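Local coordinates for aromatic amino acid aminotransferase I (Candida albicans WO-1, PDB 6HNB) that is a pyridoxal 5'-phosphate-dependent aminotransferase that probably moves the amino group of aromatic L-amino acids to 2-oxoglutarate, at the interface of chains A and B. Coordinates in Å, arbitrary orientation; residue numbers count along the deposited sequence, not the author numbering. Chains: chain A/B, Aromatic amino acid aminotransferase I.

Contact 1: the interface of chains A and B. Residues chain A 55, 58, 335, 339; chain B 58, 60, 306, 335-336, 339.
The hydroxyl of B:Ser336, whose OG also touches the ring edge of A:Phe335 across the interface, donates a hydrogen bond of 2.7 Å to the backbone carbonyl oxygen O of B:Leu306. The donor sits 18° from the carbonyl plane, and the bond ties the first turn of helix 334-377 to the 3-10 turn 304-306 within chain B. Both tied residues touch the A:Phe335 ring, B:Ser336 through OG at CD2 and B:Leu306 through CD2 at CE2, and the bond probably helps fix their relative placement. That ring, with 53 Å² hidden by the partner, is held from several directions. At its rim, CE2 meets the methyl CD2 of B:Leu306 at 3.5 Å, the two side chains lying alongside each other and pointing the same way. Over one face comes CD1 of B:Leu339, 3.9 Å above the plane and displaced toward the rim. Within chain A the far end of the ring, CZ, stands 3.5 Å above the centre of the A:Phe55 ring, an edge-to-face arrangement that backs its outer end. A:Phe55 itself reaches chain B through CD1, which faces the methyl of B:Ala60.

The two-fold relation repeats the leucine-over-phenylalanine motif with chains exchanged: CD1 of A:Leu339 lies 3.8 Å from CD1 of B:Phe335, again over a face. In each leucine chi1 sets CG opposite the carbonyl carbon, and chi2 (168° in both copies) swings CD1 over the partner's phenylalanine ring. The two helices 334-377 thus meet near their starts, with the CB atoms of A:Phe335 and B:Phe335 also in contact.

Strands 57-62 of the two chains complete this apolar part of the interface. A:Val58 and B:Ala60 form an antiparallel beta bridge, evidence that the strands pair across the subunits. Each valine's CG2, anti to the backbone N, meets CD1 of the partner leucine with the side chains nearly perpendicular, and CG2 of A:Val58 lies 3.7 Å from CG2 of B:Val58.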
loop_
_atom_site.group_PDB
_atom_site.type_symbol
_atom_site.label_atom_id
_atom_site.label_comp_id
_atom_site.label_asym_id
_atom_site.label_seq_id
_atom_site.Cartn_x
_atom_site.Cartn_y
_atom_site.Cartn_z
ATOM N N PHE A 55 7.862 -18.713 -9.031
ATOM C CA PHE A 55 8.440 -17.815 -10.058
ATOM C C PHE A 55 9.928 -18.129 -10.189
ATOM O O PHE A 55 10.688 -17.782 -9.282
ATOM C CB PHE A 55 8.162 -16.349 -9.698
ATOM C CG PHE A 55 6.702 -16.046 -9.502
ATOM C CD1 PHE A 55 5.891 -15.723 -10.581
ATOM C CD2 PHE A 55 6.132 -16.123 -8.236
ATOM C CE1 PHE A 55 4.547 -15.431 -10.395
ATOM C CE2 PHE A 55 4.782 -15.864 -8.058
ATOM C CZ PHE A 55 3.997 -15.513 -9.132
ATOM N N VAL A 58 11.445 -13.697 -13.894
ATOM C CA VAL A 58 10.553 -12.674 -14.480
ATOM C C VAL A 58 11.424 -11.886 -15.460
ATOM O O VAL A 58 12.669 -11.744 -15.240
ATOM C CB VAL A 58 9.893 -11.842 -13.371
ATOM C CG1 VAL A 58 10.893 -10.922 -12.689
ATOM C CG2 VAL A 58 8.691 -11.065 -13.867
ATOM N N PHE A 335 7.930 -7.590 -7.308
ATOM C CA PHE A 335 8.003 -7.569 -8.786
ATOM C C PHE A 335 8.278 -6.127 -9.212
ATOM O O PHE A 335 9.226 -5.893 -10.004
ATOM C CB PHE A 335 6.751 -8.122 -9.459
ATOM C CG PHE A 335 6.554 -9.604 -9.280
ATOM C CD1 PHE A 335 7.384 -10.518 -9.924
ATOM C CD2 PHE A 335 5.531 -10.089 -8.490
ATOM C CE1 PHE A 335 7.197 -11.885 -9.763
ATOM C CE2 PHE A 335 5.325 -11.457 -8.355
ATOM C CZ PHE A 335 6.159 -12.355 -8.989
ATOM N N LEU A 339 11.845 -5.241 -10.833
ATOM C CA LEU A 339 11.844 -4.813 -12.258
ATOM C C LEU A 339 12.297 -3.349 -12.399
ATOM O O LEU A 339 13.016 -3.047 -13.380
ATOM C CB LEU A 339 10.469 -5.032 -12.882
ATOM C CG LEU A 339 10.141 -6.490 -13.202
ATOM C CD1 LEU A 339 8.672 -6.673 -13.547
ATOM C CD2 LEU A 339 11.026 -6.982 -14.340
ATOM N N VAL B 58 6.037 -8.423 -20.062
ATOM C CA VAL B 58 6.646 -9.093 -18.888
ATOM C C VAL B 58 6.342 -10.590 -19.027
ATOM O O VAL B 58 5.253 -10.953 -19.574
ATOM C CB VAL B 58 6.102 -8.489 -17.581
ATOM C CG1 VAL B 58 4.625 -8.819 -17.374
ATOM C CG2 VAL B 58 6.927 -8.935 -16.388
ATOM N N ALA B 60 6.968 -14.582 -16.923
ATOM C CA ALA B 60 7.493 -15.381 -15.803
ATOM C C ALA B 60 7.583 -16.851 -16.232
ATOM O O ALA B 60 6.783 -17.291 -17.073
ATOM C CB ALA B 60 6.628 -15.194 -14.583
ATOM N N LEU B 306 4.359 -10.572 -3.636
ATOM C CA LEU B 306 3.207 -10.224 -4.496
ATOM C C LEU B 306 2.570 -8.948 -3.935
ATOM O O LEU B 306 2.173 -8.093 -4.754
ATOM C CB LEU B 306 2.210 -11.383 -4.581
ATOM C CG LEU B 306 2.346 -12.279 -5.809
ATOM C CD1 LEU B 306 1.430 -13.491 -5.698
ATOM C CD2 LEU B 306 2.028 -11.508 -7.086
ATOM N N PHE B 335 1.982 -5.074 -11.995
ATOM C CA PHE B 335 2.843 -6.249 -12.277
ATOM C C PHE B 335 2.365 -7.423 -11.438
ATOM O O PHE B 335 2.270 -8.534 -11.971
ATOM C CB PHE B 335 4.311 -5.935 -11.997
ATOM C CG PHE B 335 4.922 -5.004 -13.007
ATOM C CD1 PHE B 335 5.118 -5.415 -14.314
ATOM C CD2 PHE B 335 5.283 -3.717 -12.654
ATOM C CE1 PHE B 335 5.690 -4.557 -15.242
ATOM C CE2 PHE B 335 5.848 -2.857 -13.587
ATOM C CZ PHE B 335 6.061 -3.288 -14.876
ATOM N N SER B 336 2.166 -7.203 -10.137
ATOM C CA SER B 336 1.685 -8.257 -9.203
ATOM C C SER B 336 0.335 -8.779 -9.686
ATOM O O SER B 336 0.172 -10.002 -9.872
ATOM C CB SER B 336 1.603 -7.757 -7.785
ATOM O OG SER B 336 2.920 -7.633 -7.261
ATOM N N LEU B 339 0.531 -10.528 -13.199
ATOM C CA LEU B 339 1.289 -11.811 -13.144
ATOM C C LEU B 339 0.476 -12.854 -12.384
ATOM O O LEU B 339 0.408 -13.987 -12.860
ATOM C CB LEU B 339 2.681 -11.589 -12.548
ATOM C CG LEU B 339 3.657 -10.985 -13.557
ATOM C CD1 LEU B 339 4.930 -10.491 -12.886
ATOM C CD2 LEU B 339 3.953 -11.983 -14.663
#

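Contact 2: the interface of chains A and B. Residues chain A 428, 476-477, 480; chain B 39-41.
A:Lys480 and B:Thr41 approach at a slant, the lysine extending from helix 471-489 toward the threonine and the backbone just before it. The lysine chain is not fully extended: bends at chi2 (146°) and chi3 (101°) bring its terminal amine between the carbonyl of A:Gly428 in its own subunit and segment 39-41 of the other. From there NZ donates to the carbonyl oxygen O of B:Gly39 at 3.1 Å, arriving above the carbonyl plane, not along a lone pair. A weak bond runs from the same NZ to the threonine hydroxyl OG1 at 3.2 Å. Inside chain A, NZ also donates to the carbonyl oxygen O of A:Gly428 at 2.7 Å, so one amine connects two segments of its own subunit with the partner backbone.

The carbonyl of A:Gly428 is a second junction. Its O accepts a hydrogen bond of 2.9 Å from the backbone N of B:Thr41, nearly straight at 165° about the hydrogen. This amide and the lysine NZ approach the oxygen from opposite faces of the carbonyl plane, a geometry that lets both donors share it. A protonated lysine would probably stabilise the partial negative charge on this oxygen, while the two donors compete for its electron density.

Packing reinforces the polar network on either side. CB of B:Thr41 rests 3.6 Å from CA of A:Gly477, where the lack of a side chain permits a close approach to the helix backbone; the threonine methyl CG2 touches the same glycine. A:Val476 crosses B:Thr41 at about a right angle, making a slight contact between its CG1 and the threonine hydroxyl OG1 at 4.0 Å. On the other side of the bonded backbone the methyl CD1 of B:Ile40 touches A:Gly428, 3.7 Å from the glycine CA.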
loop_
_atom_site.group_PDB
_atom_site.type_symbol
_atom_site.label_atom_id
_atom_site.label_comp_id
_atom_site.label_asym_id
_atom_site.label_seq_id
_atom_site.Cartn_x
_atom_site.Cartn_y
_atom_site.Cartn_z
ATOM N N GLY A 428 -19.126 19.503 -27.284
ATOM C CA GLY A 428 -18.368 18.239 -27.386
ATOM C C GLY A 428 -16.968 18.323 -26.775
ATOM O O GLY A 428 -16.060 17.639 -27.270
ATOM N N VAL A 476 -8.971 19.797 -31.749
ATOM C CA VAL A 476 -10.444 19.661 -31.998
ATOM C C VAL A 476 -11.177 20.116 -30.731
ATOM O O VAL A 476 -12.049 20.989 -30.842
ATOM C CB VAL A 476 -10.856 18.230 -32.407
ATOM C CG1 VAL A 476 -12.362 18.002 -32.248
ATOM C CG2 VAL A 476 -10.408 17.885 -33.827
ATOM N N GLY A 477 -10.770 19.596 -29.565
ATOM C CA GLY A 477 -11.371 19.891 -28.245
ATOM C C GLY A 477 -11.281 21.362 -27.872
ATOM O O GLY A 477 -12.297 21.926 -27.480
ATOM N N LYS A 480 -13.578 23.544 -29.957
ATOM C CA LYS A 480 -14.929 23.359 -29.361
ATOM C C LYS A 480 -15.078 24.234 -28.104
ATOM O O LYS A 480 -16.140 24.872 -27.927
ATOM C CB LYS A 480 -15.183 21.863 -29.155
ATOM C CG LYS A 480 -15.513 21.105 -30.444
ATOM C CD LYS A 480 -14.998 19.661 -30.501
ATOM C CE LYS A 480 -16.032 18.584 -30.223
ATOM N NZ LYS A 480 -15.417 17.267 -29.877
ATOM N N GLY B 39 -17.978 11.823 -29.658
ATOM C CA GLY B 39 -18.568 13.174 -29.656
ATOM C C GLY B 39 -17.787 14.095 -28.732
ATOM O O GLY B 39 -17.667 15.291 -29.074
ATOM N N ILE B 40 -17.255 13.557 -27.621
ATOM C CA ILE B 40 -16.628 14.356 -26.522
ATOM C C ILE B 40 -15.113 14.235 -26.617
ATOM O O ILE B 40 -14.605 13.102 -26.590
ATOM C CB ILE B 40 -17.134 13.924 -25.131
ATOM C CG1 ILE B 40 -18.659 13.968 -25.051
ATOM C CG2 ILE B 40 -16.504 14.760 -24.023
ATOM C CD1 ILE B 40 -19.248 15.320 -25.317
ATOM N N THR B 41 -14.423 15.364 -26.755
ATOM C CA THR B 41 -12.983 15.438 -26.449
ATOM C C THR B 41 -12.876 15.681 -24.944
ATOM O O THR B 41 -13.215 16.801 -24.498
ATOM C CB THR B 41 -12.262 16.502 -27.270
ATOM O OG1 THR B 41 -12.644 16.336 -28.635
ATOM C CG2 THR B 41 -10.759 16.392 -27.116
#

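The C-alpha centres of contact 1 and contact 2 are about 39 Å apart, and the two share no residue or secondary-structure element. Contact 1 mainly pairs equivalent helices 334-377 and strands 57-62 of the two subunits, whereas contact 2 joins unlike parts, the early segment 39-41 of chain B with helix 471-489 of chain A and the loop residue A:Gly428 that packs beside it. Because the interface is two-fold symmetric, contact 2 has a distant twin with the chains exchanged. Apolar packing and reciprocal polar links so widely spaced are consistent with a stable dimer, the arrangement typical of this aminotransferase family.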